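PDB 5ZF2: thioredoxin (H-type,TRX-H) from Edwardsiella tarda, which inhibits ASK1-MAPK signalling cascades of the infected host to promote pathogenesis, and carries a thioredoxin fold with a probable CxxC redox motif. Local coordinates for residues C32-Q35 against E36-T40; L78-G82 against Q83-R87. All coordinates share one frame; numbering follows the deposited sequence.

Interaction 1 (C32-Q35 against E36-T40)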
loop_
_atom_site.group_PDB
_atom_site.type_symbol
_atom_site.label_atom_id
_atom_site.label_comp_id
_atom_site.label_asym_id
_atom_site.label_seq_id
_atom_site.Cartn_x
_atom_site.Cartn_y
_atom_site.Cartn_z
ATOM N N CYS A 32 6.980 6.391 -8.040
ATOM C CA CYS A 32 6.655 6.264 -6.634
ATOM C C CYS A 32 6.355 7.586 -6.000
ATOM O O CYS A 32 5.442 7.702 -5.260
ATOM C CB CYS A 32 7.728 5.569 -5.849
ATOM S SG CYS A 32 7.930 3.850 -6.221
ATOM N N LYS A 33 7.189 8.561 -6.304
ATOM C CA LYS A 33 7.010 9.925 -5.848
ATOM C C LYS A 33 5.653 10.455 -6.240
ATOM O O LYS A 33 4.881 10.807 -5.419
ATOM C CB LYS A 33 8.118 10.788 -6.439
ATOM C CG LYS A 33 8.598 11.888 -5.553
ATOM C CD LYS A 33 8.569 11.484 -4.116
ATOM C CE LYS A 33 7.538 12.266 -3.362
ATOM N NZ LYS A 33 8.010 12.466 -1.968
ATOM N N ARG A 34 5.382 10.436 -7.514
ATOM C CA ARG A 34 4.106 10.734 -8.094
ATOM C C ARG A 34 2.884 10.037 -7.469
ATOM O O ARG A 34 1.937 10.661 -7.136
ATOM C CB ARG A 34 4.183 10.371 -9.547
ATOM C CG ARG A 34 3.323 11.176 -10.478
ATOM C CD ARG A 34 4.052 11.537 -11.794
ATOM N NE ARG A 34 4.853 10.481 -12.445
ATOM C CZ ARG A 34 6.063 10.663 -12.980
ATOM N NH1 ARG A 34 6.684 11.834 -12.917
ATOM N NH2 ARG A 34 6.688 9.662 -13.554
ATOM N N GLN A 35 2.942 8.736 -7.304
ATOM C CA GLN A 35 1.956 8.025 -6.523
ATOM C C GLN A 35 1.754 8.615 -5.136
ATOM O O GLN A 35 0.658 8.922 -4.775
ATOM C CB GLN A 35 2.299 6.541 -6.415
ATOM C CG GLN A 35 1.931 5.717 -7.622
ATOM C CD GLN A 35 2.236 4.264 -7.440
ATOM O OE1 GLN A 35 3.122 3.895 -6.711
ATOM N NE2 GLN A 35 1.510 3.443 -8.116
ATOM N N GLU A 36 2.838 8.758 -4.386
ATOM C CA GLU A 36 2.771 9.207 -3.007
ATOM C C GLU A 36 2.031 10.522 -2.888
ATOM O O GLU A 36 1.153 10.650 -2.124
ATOM C CB GLU A 36 4.144 9.267 -2.337
ATOM C CG GLU A 36 4.165 9.999 -1.000
ATOM C CD GLU A 36 5.520 9.984 -0.321
ATOM O OE1 GLU A 36 5.677 9.322 0.721
ATOM O OE2 GLU A 36 6.451 10.625 -0.829
ATOM N N ARG A 37 2.369 11.471 -3.718
ATOM C CA ARG A 37 1.609 12.690 -3.893
ATOM C C ARG A 37 0.113 12.571 -3.933
ATOM O O ARG A 37 -0.591 13.296 -3.342
ATOM C CB ARG A 37 1.995 13.345 -5.207
ATOM C CG ARG A 37 3.022 14.365 -5.063
ATOM C CD ARG A 37 4.287 13.819 -4.515
ATOM N NE ARG A 37 5.390 14.332 -5.285
ATOM C CZ ARG A 37 6.252 15.174 -4.781
ATOM N NH1 ARG A 37 6.094 15.557 -3.525
ATOM N NH2 ARG A 37 7.247 15.634 -5.511
ATOM N N GLU A 38 -0.348 11.683 -4.748
ATOM C CA GLU A 38 -1.773 11.547 -5.014
ATOM C C GLU A 38 -2.472 10.680 -3.988
ATOM O O GLU A 38 -3.655 10.898 -3.709
ATOM C CB GLU A 38 -1.973 10.976 -6.422
ATOM C CG GLU A 38 -1.337 11.915 -7.467
ATOM C CD GLU A 38 -1.287 11.311 -8.857
ATOM O OE1 GLU A 38 -1.477 10.086 -8.957
ATOM O OE2 GLU A 38 -1.015 12.067 -9.814
ATOM N N LEU A 39 -1.753 9.709 -3.426
ATOM C CA LEU A 39 -2.293 8.840 -2.394
ATOM C C LEU A 39 -2.420 9.551 -1.043
ATOM O O LEU A 39 -3.362 9.277 -0.285
ATOM C CB LEU A 39 -1.407 7.602 -2.266
ATOM C CG LEU A 39 -1.566 6.562 -3.376
ATOM C CD1 LEU A 39 -0.509 5.506 -3.215
ATOM C CD2 LEU A 39 -2.965 5.960 -3.353
ATOM N N THR A 40 -1.478 10.430 -0.702
ATOM C CA THR A 40 -1.521 11.054 0.627
ATOM C C THR A 40 -2.856 11.716 0.938
ATOM O O THR A 40 -3.442 11.384 1.980
ATOM C CB THR A 40 -0.340 12.019 0.793
ATOM O OG1 THR A 40 0.878 11.264 0.699
ATOM C CG2 THR A 40 -0.398 12.748 2.140
HETATM O O HOH W 1 7.881 15.818 -1.214
#
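K33 and E36 meet on the outer side of helix 30-43, the helix of the thioredoxin fold that follows strand 20-25 and leads, in a beta-alpha-beta unit, to strand 52-57. C32 is the second cysteine of a CxxC pattern with C29, consistent with the thioredoxin-type redox motif at the start of this helix.

Charged groups dominate the exposed side. The K33 chain, bent about CB-CG, CG-CD and CD-CE, turns toward the following turn of the helix, where NZ forms a salt bridge with E36 OE2 at 2.7 Å, approaching nearly along the carboxylate C-O bond. E36 reaches it with an extended chain, CG opposite the backbone N (chi1 168°), and its other oxygen, OE1, has a long, weak ion pair with K55. The same lysine also serves R37: CE sits over the centre of one guanidinium face, 3.4 Å above the plane. This CE contact brings like charges near each other, K33 NZ and R37 NH1 being 4.0 Å apart, and a water weakly bonded to both probably eases their repulsion.

Backbone bonds of the i to i+4 type run through the segment, from E36 N to C32 O, R37 N to K33 O and L39 N to Q35 O; E38 N divides between R34 O, at 3.5 Å, and Q35 O, both bonds weak.

Packing takes over on the inner side, where Q35 and L39 rest on L76 of strand 75-80 and L39 also reaches L97. The Q35 amide is held through NE2 by the carbonyl of E91, with a weaker bond to S74 O.

At the far end of residues 36-40, E36 O accepts two bonds, from T40 N at 3.0 Å and from T40 OG1 at 2.9 Å, the hydroxyl lying above the carbonyl plane.

Interaction 2 (L78-G82 against Q83-R87)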
loop_
_atom_site.group_PDB
_atom_site.type_symbol
_atom_site.label_atom_id
_atom_site.label_comp_id
_atom_site.label_asym_id
_atom_site.label_seq_id
_atom_site.Cartn_x
_atom_site.Cartn_y
_atom_site.Cartn_z
ATOM N N LEU A 78 -3.980 -4.338 -2.073
ATOM C CA LEU A 78 -5.051 -4.011 -1.138
ATOM C C LEU A 78 -5.535 -5.307 -0.508
ATOM O O LEU A 78 -5.818 -6.276 -1.214
ATOM C CB LEU A 78 -6.205 -3.277 -1.828
ATOM C CG LEU A 78 -7.373 -2.903 -0.896
ATOM C CD1 LEU A 78 -6.928 -1.890 0.207
ATOM C CD2 LEU A 78 -8.563 -2.341 -1.673
ATOM N N TYR A 79 -5.606 -5.329 0.815
ATOM C CA TYR A 79 -6.166 -6.451 1.551
ATOM C C TYR A 79 -7.440 -6.020 2.250
ATOM O O TYR A 79 -7.555 -4.880 2.708
ATOM C CB TYR A 79 -5.185 -6.984 2.607
ATOM C CG TYR A 79 -3.932 -7.564 2.046
ATOM C CD1 TYR A 79 -2.908 -6.742 1.628
ATOM C CD2 TYR A 79 -3.764 -8.941 1.942
ATOM C CE1 TYR A 79 -1.744 -7.256 1.117
ATOM C CE2 TYR A 79 -2.594 -9.475 1.414
ATOM C CZ TYR A 79 -1.599 -8.623 1.004
ATOM O OH TYR A 79 -0.435 -9.116 0.508
ATOM N N ARG A 80 -8.398 -6.945 2.338
ATOM C CA ARG A 80 -9.570 -6.766 3.189
ATOM C C ARG A 80 -9.741 -8.038 4.001
ATOM O O ARG A 80 -9.661 -9.144 3.451
ATOM C CB ARG A 80 -10.831 -6.435 2.370
ATOM C CG ARG A 80 -10.797 -4.998 1.826
ATOM C CD ARG A 80 -12.007 -4.612 0.983
ATOM N NE ARG A 80 -11.936 -3.215 0.566
ATOM C CZ ARG A 80 -12.538 -2.746 -0.520
ATOM N NH1 ARG A 80 -13.233 -3.574 -1.262
ATOM N NH2 ARG A 80 -12.452 -1.464 -0.877
ATOM N N ASN A 81 -9.894 -7.871 5.313
ATOM C CA ASN A 81 -10.064 -8.980 6.241
ATOM C C ASN A 81 -8.916 -9.978 6.121
ATOM O O ASN A 81 -9.110 -11.193 6.268
ATOM C CB ASN A 81 -11.417 -9.676 6.039
ATOM C CG ASN A 81 -11.832 -10.489 7.248
ATOM O OD1 ASN A 81 -11.564 -10.105 8.394
ATOM N ND2 ASN A 81 -12.456 -11.642 7.002
ATOM N N GLY A 82 -7.719 -9.471 5.832
ATOM C CA GLY A 82 -6.532 -10.307 5.815
ATOM C C GLY A 82 -6.277 -11.037 4.518
ATOM O O GLY A 82 -5.373 -11.871 4.475
ATOM N N GLN A 83 -7.032 -10.747 3.450
ATOM C CA GLN A 83 -6.878 -11.455 2.190
ATOM C C GLN A 83 -6.716 -10.459 1.055
ATOM O O GLN A 83 -7.381 -9.425 1.032
ATOM C CB GLN A 83 -8.100 -12.366 1.920
ATOM C CG GLN A 83 -8.443 -13.274 3.078
ATOM C CD GLN A 83 -9.691 -14.102 2.807
ATOM O OE1 GLN A 83 -10.014 -14.395 1.657
ATOM N NE2 GLN A 83 -10.412 -14.458 3.867
ATOM N N GLU A 84 -5.857 -10.785 0.097
ATOM C CA GLU A 84 -5.605 -9.869 -1.010
ATOM C C GLU A 84 -6.851 -9.748 -1.873
ATOM O O GLU A 84 -7.436 -10.764 -2.266
ATOM C CB GLU A 84 -4.433 -10.360 -1.857
ATOM C CG GLU A 84 -4.234 -9.523 -3.121
ATOM C CD GLU A 84 -2.973 -9.879 -3.916
ATOM O OE1 GLU A 84 -2.020 -10.478 -3.360
ATOM O OE2 GLU A 84 -2.936 -9.553 -5.121
ATOM N N VAL A 85 -7.256 -8.512 -2.151
ATOM C CA VAL A 85 -8.406 -8.221 -3.000
ATOM C C VAL A 85 -7.973 -7.835 -4.406
ATOM O O VAL A 85 -8.612 -8.224 -5.378
ATOM C CB VAL A 85 -9.266 -7.106 -2.356
ATOM C CG1 VAL A 85 -10.287 -6.563 -3.349
ATOM C CG2 VAL A 85 -9.980 -7.644 -1.126
ATOM N N ARG A 86 -6.887 -7.074 -4.543
ATOM C CA ARG A 86 -6.410 -6.644 -5.852
ATOM C C ARG A 86 -5.048 -6.004 -5.673
ATOM O O ARG A 86 -4.670 -5.595 -4.566
ATOM C CB ARG A 86 -7.371 -5.635 -6.521
ATOM C CG ARG A 86 -7.786 -4.498 -5.584
ATOM C CD ARG A 86 -8.871 -3.637 -6.225
ATOM N NE ARG A 86 -9.417 -2.673 -5.285
ATOM C CZ ARG A 86 -10.629 -2.748 -4.734
ATOM N NH1 ARG A 86 -11.460 -3.741 -5.038
ATOM N NH2 ARG A 86 -11.010 -1.804 -3.882
ATOM N N ARG A 87 -4.321 -5.908 -6.783
ATOM C CA ARG A 87 -3.024 -5.257 -6.784
ATOM C C ARG A 87 -2.906 -4.445 -8.070
ATOM O O ARG A 87 -3.701 -4.596 -9.010
ATOM C CB ARG A 87 -1.879 -6.275 -6.634
ATOM C CG ARG A 87 -1.721 -7.269 -7.799
ATOM C CD ARG A 87 -0.450 -8.112 -7.610
ATOM N NE ARG A 87 -0.473 -8.848 -6.342
ATOM C CZ ARG A 87 0.619 -9.186 -5.661
ATOM N NH1 ARG A 87 1.810 -8.843 -6.136
ATOM N NH2 ARG A 87 0.519 -9.850 -4.507
HETATM O O HOH W 2 -0.713 -11.157 -1.158
HETATM O O HOH W 3 -9.568 -13.770 6.412
#
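A classic beta bulge shifts the register of the hairpin just past the Y79-E84 pair: V85 and R86 together stand opposite L78, whose O accepts from V85 N at 2.8 Å while its N donates to R86 O at 2.9 Å. On the turn side of the bulge, R80 and Q83 form a hydrogen-bonded antiparallel pair closing a type I' turn, in which N81 and G82 take positive phi; at G82 the backbone angles favour glycine. A water joins N81 O to Q83 NE2 beside the turn.

On the face of L78, R80 and R86, the R86 chain runs alongside L78 and sets NH2 3.3 Å from L78 CD2. The same methyl lies over the rim of one R80 guanidinium face. The two guanidinium planes are perpendicular, with R80 NH2 and R86 NH2 3.4 Å apart; the pair is probably made tolerable by helix carbonyls, F100 O for R86 NE and, weakly, L101 O for R80 NH2.

On the opposite face, Y79 and E84, a non-hydrogen-bonded pair, cross with Y79 CE2 3.9 Å from E84 CB, and a water links Y79 OH to E84 OE1. R87 forms a two-pronged salt bridge with that carboxylate, NE to OE2 and NH2 to OE1, both bonds nearly straight.

The hairpin forms one margin of the sheet: strand 83-89 is outermost, strand 75-80 pairs with strand 20-25 through Y79 and V20, and helix 94-102 lies against the arginine-bearing face.

How the interactions relate
Both interactions are local, but they serve different elements on opposite sides of the chain's centre, with about 20 Å between their centres and about 9 Å between nearest atoms. Interaction 1 lies within one helix and is partly buried, its inner side against the sheet and its outer side charged. Interaction 2 is a surface contact joining edge strand 83-89 to its inner neighbour 75-80, with L78 as its buried residue. Strand 75-80 links them, since its L76 receives the inner side of the helix and its later residues enter the hairpin. Helix 94-102 also touches both, through the side chains of E38 and L39 resting on P94 and L97 in interaction 1 but through carbonyl oxygens binding R80 and R86 in interaction 2.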